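Local coordinates for putative sugar binding protein (Salmonella enterica subsp. enterica serovar Typhimurium, PDB 3KNZ), which probably binds sugar phosphates or related carbohydrate derivatives through a pair of SIS (sugar isomerase) units, at residues L28-L31 and T32-R35; T70-Q73 and R74-L78; Q181-D184 and G185-R189; L191-R194 and M195-T198; E322-A325 and V326-Y329. All coordinates share one frame; numbering follows the deposited sequence.

Interaction 1: L28-L31 and T32-R35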
loop_
_atom_site.group_PDB
_atom_site.type_symbol
_atom_site.label_atom_id
_atom_site.label_comp_id
_atom_site.label_asym_id
_atom_site.label_seq_id
_atom_site.Cartn_x
_atom_site.Cartn_y
_atom_site.Cartn_z
ATOM N N LEU A 28 18.232 11.308 -21.335
ATOM C CA LEU A 28 18.644 12.613 -21.844
ATOM C C LEU A 28 17.815 12.983 -23.071
ATOM O O LEU A 28 17.354 14.117 -23.197
ATOM C CB LEU A 28 20.141 12.612 -22.180
ATOM C CG LEU A 28 21.116 12.657 -20.994
ATOM C CD1 LEU A 28 22.494 12.149 -21.387
ATOM C CD2 LEU A 28 21.195 14.064 -20.391
ATOM N N GLU A 29 17.622 12.022 -23.968
ATOM C CA GLU A 29 16.813 12.241 -25.167
ATOM C C GLU A 29 15.408 12.723 -24.822
ATOM O O GLU A 29 14.875 13.610 -25.481
ATOM C CB GLU A 29 16.724 10.955 -25.993
ATOM C CG GLU A 29 18.026 10.587 -26.689
ATOM C CD GLU A 29 18.054 9.150 -27.184
ATOM O OE1 GLU A 29 17.188 8.354 -26.757
ATOM O OE2 GLU A 29 18.961 8.811 -27.977
HETATM N N MSE A 30 14.812 12.148 -23.783
HETATM C CA MSE A 30 13.452 12.517 -23.392
HETATM C C MSE A 30 13.327 13.979 -22.987
HETATM O O MSE A 30 12.266 14.575 -23.168
HETATM C CB MSE A 30 12.945 11.617 -22.264
HETATM C CG MSE A 30 12.643 10.204 -22.712
HETATM SE SE MSE A 30 11.894 9.136 -21.290
HETATM C CE MSE A 30 10.285 10.160 -20.906
ATOM N N LEU A 31 14.403 14.551 -22.446
ATOM C CA LEU A 31 14.397 15.953 -22.031
ATOM C C LEU A 31 14.275 16.920 -23.204
ATOM O O LEU A 31 13.759 18.023 -23.045
ATOM C CB LEU A 31 15.681 16.306 -21.279
ATOM C CG LEU A 31 15.937 15.602 -19.955
ATOM C CD1 LEU A 31 17.247 16.107 -19.357
ATOM C CD2 LEU A 31 14.771 15.846 -19.017
ATOM N N THR A 32 14.749 16.514 -24.375
ATOM C CA THR A 32 14.747 17.391 -25.539
ATOM C C THR A 32 13.573 17.135 -26.493
ATOM O O THR A 32 13.443 17.820 -27.505
ATOM C CB THR A 32 16.075 17.253 -26.310
ATOM O OG1 THR A 32 16.138 15.965 -26.937
ATOM C CG2 THR A 32 17.262 17.414 -25.349
ATOM N N GLN A 33 12.722 16.160 -26.172
ATOM C CA GLN A 33 11.563 15.844 -27.013
ATOM C C GLN A 33 10.412 16.813 -26.759
ATOM O O GLN A 33 10.136 17.166 -25.610
ATOM C CB GLN A 33 11.053 14.422 -26.738
ATOM C CG GLN A 33 11.999 13.286 -27.125
ATOM C CD GLN A 33 11.463 11.906 -26.725
ATOM O OE1 GLN A 33 10.382 11.785 -26.146
ATOM N NE2 GLN A 33 12.222 10.864 -27.036
ATOM N N THR A 34 9.750 17.251 -27.828
ATOM C CA THR A 34 8.564 18.090 -27.690
ATOM C C THR A 34 7.428 17.112 -27.446
ATOM O O THR A 34 7.196 16.192 -28.235
ATOM C CB THR A 34 8.255 18.904 -28.947
ATOM O OG1 THR A 34 8.032 18.006 -30.039
ATOM C CG2 THR A 34 9.406 19.859 -29.273
ATOM N N ARG A 35 6.721 17.302 -26.346
ATOM C CA ARG A 35 5.676 16.379 -25.965
ATOM C C ARG A 35 4.313 17.039 -26.068
ATOM O O ARG A 35 3.740 17.449 -25.062
ATOM C CB ARG A 35 5.950 15.912 -24.537
ATOM C CG ARG A 35 7.291 15.201 -24.370
ATOM C CD ARG A 35 7.287 13.852 -25.068
ATOM N NE ARG A 35 6.169 13.037 -24.591
ATOM C CZ ARG A 35 6.225 12.173 -23.580
ATOM N NH1 ARG A 35 7.358 11.963 -22.920
ATOM N NH2 ARG A 35 5.135 11.500 -23.236
HETATM O O HOH W 1 10.838 17.031 -23.130
HETATM O O HOH W 2 10.070 12.526 -23.434
#
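Glu29 and Thr32 illustrate how a side-chain hydroxyl can join the backbone in the last turn of a helix. The carbonyl oxygen of Glu29 accepts twice from Thr32: from its hydroxyl OG1 at 3.0 Å, and from its backbone N at 3.1 Å. Both donors arrive on the same face of the carbonyl plane, the hydroxyl tilted modestly from it and the amide well above it. With chi1 of 70°, Thr32 holds OG1 between its own N and carbonyl carbon, folded back over the preceding turn, while CG2 stands near the carbonyl of Leu28. Gln33 follows with CG anti to its carbonyl carbon (chi1 -66°), which lays CG 3.3 Å from Glu29 O and passes the extended amide alongside the CA of Met30. A weak bond from Gln33 N to Met30 O continues the turn. Water 2 ties three groups together, donating to Met30 O and to Gln33 OE1, and accepting from Arg35 NH1 at 2.8 Å in the guanidinium plane. Selenomethionine Met30 bends at chi3 to bring CE to the edge of that same guanidinium, 4.0 Å from NH1. Arg35, the N-cap residue of helix 36-47, also bonds Asn168 and forms a salt bridge with Asp37. Helix 15-32 thus ends with Met30 against helix 161-179, Leu28 and Leu31 against helix 185-215, and Met30, Gln33 and Arg35 against Pro149.

Interaction 2: T70-Q73 and R74-L78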
loop_
_atom_site.group_PDB
_atom_site.type_symbol
_atom_site.label_atom_id
_atom_site.label_comp_id
_atom_site.label_asym_id
_atom_site.label_seq_id
_atom_site.Cartn_x
_atom_site.Cartn_y
_atom_site.Cartn_z
ATOM N N THR A 70 5.378 13.197 -4.995
ATOM C CA THR A 70 5.724 14.522 -4.470
ATOM C C THR A 70 5.979 15.553 -5.562
ATOM O O THR A 70 5.454 16.655 -5.512
ATOM C CB THR A 70 6.977 14.459 -3.595
ATOM O OG1 THR A 70 6.729 13.587 -2.490
ATOM C CG2 THR A 70 7.346 15.845 -3.083
ATOM N N PHE A 71 6.798 15.186 -6.539
ATOM C CA PHE A 71 7.149 16.088 -7.622
ATOM C C PHE A 71 5.893 16.511 -8.354
ATOM O O PHE A 71 5.744 17.673 -8.717
ATOM C CB PHE A 71 8.128 15.411 -8.591
ATOM C CG PHE A 71 8.737 16.353 -9.590
ATOM C CD1 PHE A 71 9.792 17.173 -9.225
ATOM C CD2 PHE A 71 8.262 16.419 -10.884
ATOM C CE1 PHE A 71 10.359 18.039 -10.120
ATOM C CE2 PHE A 71 8.822 17.288 -11.792
ATOM C CZ PHE A 71 9.872 18.102 -11.409
HETATM N N MSE A 72 4.977 15.571 -8.550
HETATM C CA MSE A 72 3.738 15.888 -9.242
HETATM C C MSE A 72 2.821 16.795 -8.442
HETATM O O MSE A 72 2.207 17.701 -9.005
HETATM C CB MSE A 72 2.979 14.630 -9.618
HETATM C CG MSE A 72 3.699 13.778 -10.626
HETATM SE SE MSE A 72 2.399 13.084 -11.892
HETATM C CE MSE A 72 1.725 14.782 -12.544
ATOM N N GLN A 73 2.709 16.544 -7.140
ATOM C CA GLN A 73 1.872 17.379 -6.288
ATOM C C GLN A 73 2.305 18.817 -6.382
ATOM O O GLN A 73 1.497 19.705 -6.605
ATOM C CB GLN A 73 2.008 16.997 -4.823
ATOM C CG GLN A 73 1.335 15.739 -4.397
ATOM C CD GLN A 73 1.549 15.490 -2.923
ATOM O OE1 GLN A 73 0.602 15.534 -2.134
ATOM N NE2 GLN A 73 2.803 15.282 -2.532
ATOM N N ARG A 74 3.598 19.027 -6.195
ATOM C CA ARG A 74 4.170 20.361 -6.181
ATOM C C ARG A 74 3.899 21.130 -7.466
ATOM O O ARG A 74 3.341 22.227 -7.434
ATOM C CB ARG A 74 5.679 20.265 -5.940
ATOM C CG ARG A 74 6.379 21.593 -5.700
ATOM C CD ARG A 74 7.847 21.351 -5.433
ATOM N NE ARG A 74 8.014 20.458 -4.296
ATOM C CZ ARG A 74 9.081 19.696 -4.085
ATOM N NH1 ARG A 74 10.088 19.685 -4.953
ATOM N NH2 ARG A 74 9.135 18.914 -3.014
ATOM N N TRP A 75 4.265 20.536 -8.596
ATOM C CA TRP A 75 4.161 21.225 -9.877
ATOM C C TRP A 75 2.786 21.211 -10.531
ATOM O O TRP A 75 2.506 22.046 -11.386
ATOM C CB TRP A 75 5.251 20.731 -10.820
ATOM C CG TRP A 75 6.602 21.142 -10.322
ATOM C CD1 TRP A 75 7.586 20.333 -9.839
ATOM C CD2 TRP A 75 7.094 22.486 -10.200
ATOM N NE1 TRP A 75 8.671 21.086 -9.454
ATOM C CE2 TRP A 75 8.392 22.408 -9.666
ATOM C CE3 TRP A 75 6.567 23.746 -10.514
ATOM C CZ2 TRP A 75 9.169 23.535 -9.437
ATOM C CZ3 TRP A 75 7.338 24.863 -10.282
ATOM C CH2 TRP A 75 8.624 24.751 -9.749
ATOM N N CYS A 76 1.930 20.276 -10.137
ATOM C CA CYS A 76 0.554 20.265 -10.630
ATOM C C CYS A 76 -0.292 21.147 -9.722
ATOM O O CYS A 76 -1.332 21.650 -10.129
ATOM C CB CYS A 76 -0.015 18.851 -10.658
ATOM S SG CYS A 76 0.783 17.766 -11.857
ATOM N N ALA A 77 0.171 21.335 -8.487
ATOM C CA ALA A 77 -0.531 22.159 -7.505
ATOM C C ALA A 77 -1.878 21.535 -7.166
ATOM O O ALA A 77 -2.831 22.223 -6.846
ATOM C CB ALA A 77 -0.708 23.571 -8.030
ATOM N N LEU A 78 -1.937 20.213 -7.244
ATOM C CA LEU A 78 -3.148 19.453 -6.954
ATOM C C LEU A 78 -2.790 18.244 -6.112
ATOM O O LEU A 78 -1.634 17.811 -6.090
ATOM C CB LEU A 78 -3.802 18.952 -8.246
ATOM C CG LEU A 78 -4.460 19.970 -9.174
ATOM C CD1 LEU A 78 -4.892 19.303 -10.471
ATOM C CD2 LEU A 78 -5.640 20.621 -8.472
#
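Arg74 opens the second half of this helical turn by donating its backbone N to Thr70 O at 3.1 Å. CG of its side chain is anti to the backbone N, and the bend at chi3 returns the guanidinium toward Thr70, whose CG2 lies 3.6 Å from NH2 in an oblique approach. The charged end is gripped from outside the turn, by Asp323 and by Glu91 of the second subunit. Trp75 donates its N to Phe71 O, and its indole leans over the Phe71 ring: CD1 sits 3.5 Å above the phenyl plane, over the ring centre. The planes meet at 57°, so the pair is oblique, and Phe71 CD1 in turn lies at the indole edge. Phe71 reaches this position because its CG is anti to its N (chi1 -169°). These residues close helix 59-76, the crossover of a beta-alpha-beta unit between strands 52-56 and 80-83 of the SIS domain. Next, Cys76 N bonds Met72 O at 2.8 Å, and its SG faces the methyl of selenomethionine Met72, although the spacing of those two atoms is too short to be taken literally. Ala77 still gives its N to Gln73 O, at a markedly bent angle, but its positive phi of 64° turns the chain away from the helix. Leu78 then brings its carbonyl O back to the CA of Gln73 in a CA-H...O contact of 3.5 Å, while the Gln73 amide reaches across to Thr92 of the second subunit.

Interaction 3: Q181-D184 and G185-R189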
loop_
_atom_site.group_PDB
_atom_site.type_symbol
_atom_site.label_atom_id
_atom_site.label_comp_id
_atom_site.label_asym_id
_atom_site.label_seq_id
_atom_site.Cartn_x
_atom_site.Cartn_y
_atom_site.Cartn_z
ATOM N N GLN A 181 0.878 28.696 -16.030
ATOM C CA GLN A 181 1.820 29.797 -15.832
ATOM C C GLN A 181 2.457 29.857 -14.439
ATOM O O GLN A 181 2.602 30.938 -13.862
ATOM C CB GLN A 181 1.163 31.136 -16.186
ATOM C CG GLN A 181 0.709 31.224 -17.645
ATOM C CD GLN A 181 0.355 32.640 -18.066
ATOM O OE1 GLN A 181 0.547 33.594 -17.307
ATOM N NE2 GLN A 181 -0.148 32.787 -19.288
ATOM N N ARG A 182 2.836 28.693 -13.914
ATOM C CA ARG A 182 3.504 28.607 -12.611
ATOM C C ARG A 182 4.938 28.097 -12.750
ATOM O O ARG A 182 5.603 27.814 -11.758
ATOM C CB ARG A 182 2.721 27.711 -11.647
ATOM C CG ARG A 182 1.407 28.318 -11.159
ATOM C CD ARG A 182 0.658 27.394 -10.199
ATOM N NE ARG A 182 0.285 26.133 -10.842
ATOM C CZ ARG A 182 0.990 25.006 -10.782
ATOM N NH1 ARG A 182 2.124 24.948 -10.091
ATOM N NH2 ARG A 182 0.552 23.927 -11.418
ATOM N N LEU A 183 5.406 27.985 -13.989
ATOM C CA LEU A 183 6.769 27.543 -14.277
ATOM C C LEU A 183 7.338 28.422 -15.391
ATOM O O LEU A 183 7.056 28.192 -16.569
ATOM C CB LEU A 183 6.782 26.079 -14.727
ATOM C CG LEU A 183 8.142 25.472 -15.088
ATOM C CD1 LEU A 183 8.991 25.261 -13.843
ATOM C CD2 LEU A 183 7.960 24.159 -15.829
ATOM N N ASP A 184 8.124 29.433 -15.032
ATOM C CA ASP A 184 8.693 30.303 -16.056
ATOM C C ASP A 184 9.929 29.664 -16.710
ATOM O O ASP A 184 10.347 28.559 -16.340
ATOM C CB ASP A 184 8.974 31.717 -15.509
ATOM C CG ASP A 184 10.022 31.740 -14.409
ATOM O OD1 ASP A 184 10.882 30.830 -14.365
ATOM O OD2 ASP A 184 9.995 32.697 -13.598
ATOM N N GLY A 185 10.483 30.361 -17.698
ATOM C CA GLY A 185 11.641 29.885 -18.442
ATOM C C GLY A 185 12.822 29.513 -17.576
ATOM O O GLY A 185 13.432 28.472 -17.780
ATOM N N GLU A 186 13.158 30.362 -16.612
ATOM C CA GLU A 186 14.297 30.085 -15.741
ATOM C C GLU A 186 14.118 28.824 -14.906
ATOM O O GLU A 186 15.049 28.041 -14.759
ATOM C CB GLU A 186 14.577 31.251 -14.809
ATOM C CG GLU A 186 15.071 32.466 -15.500
ATOM C CD GLU A 186 15.771 33.395 -14.549
ATOM O OE1 GLU A 186 15.771 34.613 -14.817
ATOM O OE2 GLU A 186 16.315 32.903 -13.530
ATOM N N GLN A 187 12.927 28.667 -14.338
ATOM C CA GLN A 187 12.595 27.497 -13.536
ATOM C C GLN A 187 12.640 26.254 -14.417
ATOM O O GLN A 187 13.215 25.231 -14.050
ATOM C CB GLN A 187 11.205 27.658 -12.929
ATOM C CG GLN A 187 11.109 28.780 -11.919
ATOM C CD GLN A 187 9.698 28.981 -11.414
ATOM O OE1 GLN A 187 8.750 29.097 -12.196
ATOM N NE2 GLN A 187 9.552 29.045 -10.098
ATOM N N ARG A 188 12.018 26.357 -15.582
ATOM C CA ARG A 188 12.025 25.280 -16.551
ATOM C C ARG A 188 13.475 24.887 -16.846
ATOM O O ARG A 188 13.874 23.736 -16.662
ATOM C CB ARG A 188 11.324 25.756 -17.831
ATOM C CG ARG A 188 11.334 24.790 -19.013
ATOM C CD ARG A 188 10.220 23.787 -18.974
ATOM N NE ARG A 188 10.333 22.844 -20.085
ATOM C CZ ARG A 188 9.502 21.824 -20.295
ATOM N NH1 ARG A 188 8.473 21.613 -19.483
ATOM N NH2 ARG A 188 9.698 21.012 -21.325
ATOM N N ARG A 189 14.269 25.860 -17.277
ATOM C CA ARG A 189 15.654 25.605 -17.651
ATOM C C ARG A 189 16.450 25.017 -16.498
ATOM O O ARG A 189 17.304 24.158 -16.704
ATOM C CB ARG A 189 16.325 26.887 -18.155
ATOM C CG ARG A 189 17.687 26.649 -18.807
ATOM C CD ARG A 189 18.315 27.935 -19.346
ATOM N NE ARG A 189 18.538 28.922 -18.288
ATOM C CZ ARG A 189 19.193 30.073 -18.437
ATOM N NH1 ARG A 189 19.734 30.416 -19.604
ATOM N NH2 ARG A 189 19.316 30.878 -17.395
#
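Asp184 and Gln187 exchange reciprocal bonds in a textbook capping box at the start of helix 185-215. Asp184, the N-cap residue, accepts from Gln187 N through OD1 at 3.0 Å, in a nearly straight bond. In return Gln187 OE1 receives the Asp184 N-H at 2.9 Å, in the plane of the amide and on a lone pair. The side chains cross at about a right angle, carboxylate and amide planes standing 51° apart. A chi1 of 64° places the Asp184 carboxylate between its own N and carbonyl carbon, where it faces the open first turn, while Gln187 runs extended beyond CG back along the incoming chain. The first regular helical bond, Arg188 N to Asp184 O, also measures 2.9 Å.

Just outside this polar ring, Leu183 covers one flank. Its CD1 rests 3.4 Å from Gln187 CB, and CD2 meets the CD of Arg188 at 3.9 Å, near the edge of the guanidinium. Leu183 is itself seated on Leu174 and Ala177 of helix 161-179. That helix ends in a Schellman motif with Gln181 at C-prime, so a few residues separate one helix terminus from the next. Arg182 anchors the linker by bonding Trp75 O and Gln180 OE1. Chemically, the carboxylate at the N-terminal end of a helix would be expected to stay ionised, favoured by the helix dipole and by the amide it accepts from, whereas the neutral Gln187 answers it without adding a second charge to the box.

Interaction 4: L191-R194 and M195-T198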
loop_
_atom_site.group_PDB
_atom_site.type_symbol
_atom_site.label_atom_id
_atom_site.label_comp_id
_atom_site.label_asym_id
_atom_site.label_seq_id
_atom_site.Cartn_x
_atom_site.Cartn_y
_atom_site.Cartn_z
ATOM N N LEU A 191 15.247 23.201 -13.870
ATOM C CA LEU A 191 14.831 21.824 -13.617
ATOM C C LEU A 191 15.455 20.875 -14.647
ATOM O O LEU A 191 15.858 19.764 -14.307
ATOM C CB LEU A 191 13.295 21.718 -13.599
ATOM C CG LEU A 191 12.627 22.269 -12.328
ATOM C CD1 LEU A 191 11.170 22.654 -12.529
ATOM C CD2 LEU A 191 12.779 21.258 -11.187
ATOM N N LEU A 192 15.559 21.324 -15.897
ATOM C CA LEU A 192 16.152 20.492 -16.942
ATOM C C LEU A 192 17.654 20.327 -16.693
ATOM O O LEU A 192 18.181 19.222 -16.853
ATOM C CB LEU A 192 15.845 21.036 -18.348
ATOM C CG LEU A 192 14.361 20.985 -18.766
ATOM C CD1 LEU A 192 14.171 21.531 -20.178
ATOM C CD2 LEU A 192 13.773 19.574 -18.668
ATOM N N LEU A 193 18.340 21.407 -16.307
ATOM C CA LEU A 193 19.758 21.316 -15.924
ATOM C C LEU A 193 19.947 20.212 -14.893
ATOM O O LEU A 193 20.774 19.309 -15.061
ATOM C CB LEU A 193 20.255 22.618 -15.294
ATOM C CG LEU A 193 21.122 23.569 -16.098
ATOM C CD1 LEU A 193 21.228 24.953 -15.440
ATOM C CD2 LEU A 193 22.486 22.937 -16.236
ATOM N N ARG A 194 19.178 20.304 -13.814
ATOM C CA ARG A 194 19.268 19.345 -12.732
ATOM C C ARG A 194 19.051 17.914 -13.213
ATOM O O ARG A 194 19.839 17.028 -12.888
ATOM C CB ARG A 194 18.295 19.708 -11.609
ATOM C CG ARG A 194 18.702 20.971 -10.846
ATOM C CD ARG A 194 18.088 20.974 -9.464
ATOM N NE ARG A 194 16.725 21.482 -9.418
ATOM C CZ ARG A 194 15.788 21.052 -8.578
ATOM N NH1 ARG A 194 16.006 20.020 -7.765
ATOM N NH2 ARG A 194 14.592 21.616 -8.609
HETATM N N MSE A 195 17.997 17.698 -13.995
HETATM C CA MSE A 195 17.711 16.365 -14.522
HETATM C C MSE A 195 18.882 15.889 -15.356
HETATM O O MSE A 195 19.347 14.762 -15.202
HETATM C CB MSE A 195 16.431 16.363 -15.362
HETATM C CG MSE A 195 15.152 16.526 -14.544
HETATM SE SE MSE A 195 13.604 16.767 -15.675
HETATM C CE MSE A 195 12.253 17.045 -14.325
ATOM N N GLU A 196 19.354 16.773 -16.229
ATOM C CA GLU A 196 20.477 16.495 -17.111
ATOM C C GLU A 196 21.760 16.210 -16.315
ATOM O O GLU A 196 22.544 15.346 -16.691
ATOM C CB GLU A 196 20.684 17.682 -18.052
ATOM C CG GLU A 196 21.817 17.514 -19.043
ATOM C CD GLU A 196 22.127 18.790 -19.813
ATOM O OE1 GLU A 196 21.872 19.906 -19.304
ATOM O OE2 GLU A 196 22.651 18.675 -20.938
ATOM N N LYS A 197 21.985 16.931 -15.225
ATOM C CA LYS A 197 23.176 16.685 -14.430
ATOM C C LYS A 197 23.102 15.287 -13.806
ATOM O O LYS A 197 24.081 14.537 -13.842
ATOM C CB LYS A 197 23.359 17.748 -13.351
ATOM C CG LYS A 197 24.665 17.611 -12.563
ATOM C CD LYS A 197 24.784 18.674 -11.484
ATOM C CE LYS A 197 26.021 18.477 -10.623
ATOM N NZ LYS A 197 26.076 19.455 -9.496
ATOM N N THR A 198 21.944 14.936 -13.246
ATOM C CA THR A 198 21.758 13.611 -12.663
ATOM C C THR A 198 21.954 12.533 -13.735
ATOM O O THR A 198 22.677 11.556 -13.516
ATOM C CB THR A 198 20.367 13.454 -11.978
ATOM O OG1 THR A 198 20.285 14.322 -10.841
ATOM C CG2 THR A 198 20.147 12.021 -11.501
HETATM O O HOH W 3 20.855 16.957 -10.679
#
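Leu192 and Met195 meet one turn apart within the regular alpha-helix 185-215, a long helix that packs between several others. The backbone supplies the first kind of interaction, an unbroken i to i+4 ladder: Met195 N to Leu191 O, Glu196 N to Leu192 O, Lys197 N to Leu193 O and Thr198 N to Arg194 O. The third rung is the shortest, at 2.7 Å. Beside the second rung, Glu196 CB also rests 3.2 Å from Leu192 O.

Apolar contacts come next. In selenomethionine Met195, CG lies anti to the carbonyl carbon (chi1 -71°), which sends the chain back past the preceding turn, and beyond CG it is extended. Its CG passes 3.3 Å from Leu191 O, and SE then comes within 4.1 Å of Leu192 CD2, the two side chains crossing at a slant. Met195 points inward among Phe71, Leu167, Leu174 and Phe324, while Leu191 is received by Trp75 and Leu183. The CG of Glu196 packs on Leu28 of helix 15-32, while its carboxylate ends near Leu193 CD2.

Charge forms a third group. Arg194 bends at chi3 to carry its guanidinium out to Asp321 and Asp323, with NH1 serving both; its CB meanwhile lies against Phe324. This joins the helix to the loop before helix 326-339.

Solvent makes the last link. With OG1 anti to its carbonyl carbon (chi1 -66°), Thr198 turns its hydroxyl toward Arg194. Water 3 sits by Arg194 O, at a spacing too short to be reliable, and lies 2.7 Å from Thr198 OG1.

Interaction 5: E322-A325 and V326-Y329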
loop_
_atom_site.group_PDB
_atom_site.type_symbol
_atom_site.label_atom_id
_atom_site.label_comp_id
_atom_site.label_asym_id
_atom_site.label_seq_id
_atom_site.Cartn_x
_atom_site.Cartn_y
_atom_site.Cartn_z
ATOM N N GLU A 322 17.420 16.665 -4.401
ATOM C CA GLU A 322 16.257 16.297 -3.585
ATOM C C GLU A 322 15.080 15.779 -4.412
ATOM O O GLU A 322 14.229 15.069 -3.891
ATOM C CB GLU A 322 15.776 17.430 -2.658
ATOM C CG GLU A 322 15.207 18.648 -3.332
ATOM C CD GLU A 322 16.276 19.574 -3.860
ATOM O OE1 GLU A 322 17.471 19.253 -3.694
ATOM O OE2 GLU A 322 15.920 20.626 -4.432
ATOM N N ASP A 323 15.022 16.119 -5.692
ATOM C CA ASP A 323 13.927 15.652 -6.523
ATOM C C ASP A 323 14.361 14.513 -7.442
ATOM O O ASP A 323 13.619 13.550 -7.637
ATOM C CB ASP A 323 13.374 16.804 -7.372
ATOM C CG ASP A 323 12.718 17.900 -6.535
ATOM O OD1 ASP A 323 11.904 17.572 -5.643
ATOM O OD2 ASP A 323 12.996 19.094 -6.790
ATOM N N PHE A 324 15.580 14.595 -7.967
ATOM C CA PHE A 324 16.007 13.642 -8.985
ATOM C C PHE A 324 16.943 12.531 -8.534
ATOM O O PHE A 324 17.300 11.668 -9.335
ATOM C CB PHE A 324 16.588 14.414 -10.169
ATOM C CG PHE A 324 15.741 15.593 -10.572
ATOM C CD1 PHE A 324 14.401 15.415 -10.894
ATOM C CD2 PHE A 324 16.270 16.870 -10.614
ATOM C CE1 PHE A 324 13.599 16.499 -11.253
ATOM C CE2 PHE A 324 15.477 17.951 -10.970
ATOM C CZ PHE A 324 14.139 17.762 -11.295
ATOM N N ALA A 325 17.310 12.520 -7.256
ATOM C CA ALA A 325 18.160 11.450 -6.736
ATOM C C ALA A 325 17.469 10.086 -6.893
ATOM O O ALA A 325 18.105 9.039 -6.803
ATOM C CB ALA A 325 18.506 11.707 -5.283
ATOM N N VAL A 326 16.164 10.096 -7.129
ATOM C CA VAL A 326 15.433 8.847 -7.306
ATOM C C VAL A 326 15.985 8.046 -8.499
ATOM O O VAL A 326 15.939 6.814 -8.503
ATOM C CB VAL A 326 13.910 9.088 -7.454
ATOM C CG1 VAL A 326 13.363 9.750 -6.190
ATOM C CG2 VAL A 326 13.610 9.926 -8.684
ATOM N N PHE A 327 16.528 8.739 -9.496
ATOM C CA PHE A 327 17.105 8.068 -10.659
ATOM C C PHE A 327 18.464 7.416 -10.334
ATOM O O PHE A 327 18.940 6.552 -11.073
ATOM C CB PHE A 327 17.281 9.060 -11.818
ATOM C CG PHE A 327 15.993 9.701 -12.297
ATOM C CD1 PHE A 327 15.094 8.992 -13.083
ATOM C CD2 PHE A 327 15.710 11.023 -12.008
ATOM C CE1 PHE A 327 13.926 9.581 -13.540
ATOM C CE2 PHE A 327 14.544 11.617 -12.467
ATOM C CZ PHE A 327 13.650 10.892 -13.227
ATOM N N GLU A 328 19.084 7.837 -9.233
ATOM C CA GLU A 328 20.396 7.323 -8.822
ATOM C C GLU A 328 20.330 6.140 -7.873
ATOM O O GLU A 328 20.977 5.119 -8.104
ATOM C CB GLU A 328 21.219 8.413 -8.116
ATOM C CG GLU A 328 21.738 9.543 -8.989
ATOM C CD GLU A 328 22.605 10.520 -8.203
ATOM O OE1 GLU A 328 23.818 10.606 -8.485
ATOM O OE2 GLU A 328 22.087 11.173 -7.280
ATOM N N TYR A 329 19.578 6.290 -6.785
ATOM C CA TYR A 329 19.523 5.249 -5.750
ATOM C C TYR A 329 18.910 3.892 -6.154
ATOM O O TYR A 329 19.110 2.903 -5.455
ATOM C CB TYR A 329 18.872 5.804 -4.474
ATOM C CG TYR A 329 19.776 6.771 -3.741
ATOM C CD1 TYR A 329 20.744 6.307 -2.859
ATOM C CD2 TYR A 329 19.681 8.143 -3.941
ATOM C CE1 TYR A 329 21.588 7.181 -2.189
ATOM C CE2 TYR A 329 20.522 9.026 -3.270
ATOM C CZ TYR A 329 21.475 8.533 -2.397
ATOM O OH TYR A 329 22.325 9.383 -1.725
#
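Ala325 O, at the entry to helix 326-339, shows one carbonyl serving two successive amides. Tyr329 N approaches almost straight along the C=O axis at 3.1 Å, as in an alpha-helix. Glu328 N comes in from far above the carbonyl plane at 2.9 Å, an i to i+3 bond as in a 3-10 turn. One step earlier, Phe327 N bonds Phe324 O at 3.0 Å, again i to i+3 and from above the plane. CD2 of the Phe327 ring edge lies 3.2 Å from the same Phe324 O. Such mixed bonding fits a helix only loosely formed at its start, where the chain leaves the loop after strand 314-315, one edge strand of the second parallel five-stranded sheet. Two sheets with the same 2-1-3-4-5 strand order point to a double-SIS architecture, and this loop lies between the halves.

Among the apolar contacts, Phe327, its CG anti to the carbonyl carbon (chi1 -60°), lies alongside Phe324 and points the same way. Phe327 CD2 stands 4.0 Å from Phe324 CB. The ring also meets Phe199 edge to face and touches His163, Val166 and Met170. One face of the Phe324 ring is covered by the CB of Asp323, 3.8 Å above its centre. Tyr329 likewise turns an edge, its CE2 standing 3.9 Å from Ala325 CB, while its ring stacks on Phe318.

The buried polar ends are satisfied by the preceding loop: Glu328 accepts from the backbone N of Val319 through OE1 and from that of Asn320 through OE2, and Tyr329 OH bonds the side chain of Asn320.

How the interactions relate
The five local contacts follow one another along the chain from interaction 1 to interaction 5, yet they converge in space. Interactions 3 and 4 share helix 185-215, their centres about 14 Å apart, and interaction 4 acts as the hub: it touches all the others. Interaction 1 covers one flank of that helix, interaction 2 brings helix 59-76 of the first beta-alpha-beta unit, and interaction 5, centred about 11 Å from interaction 4, brings the start of helix 326-339. Interactions 1 and 2 do not touch. Helix ends, a turn and one mid-helix segment distant in sequence thus join the first SIS half to the last modelled helix, with interaction 2 also reaching the second subunit.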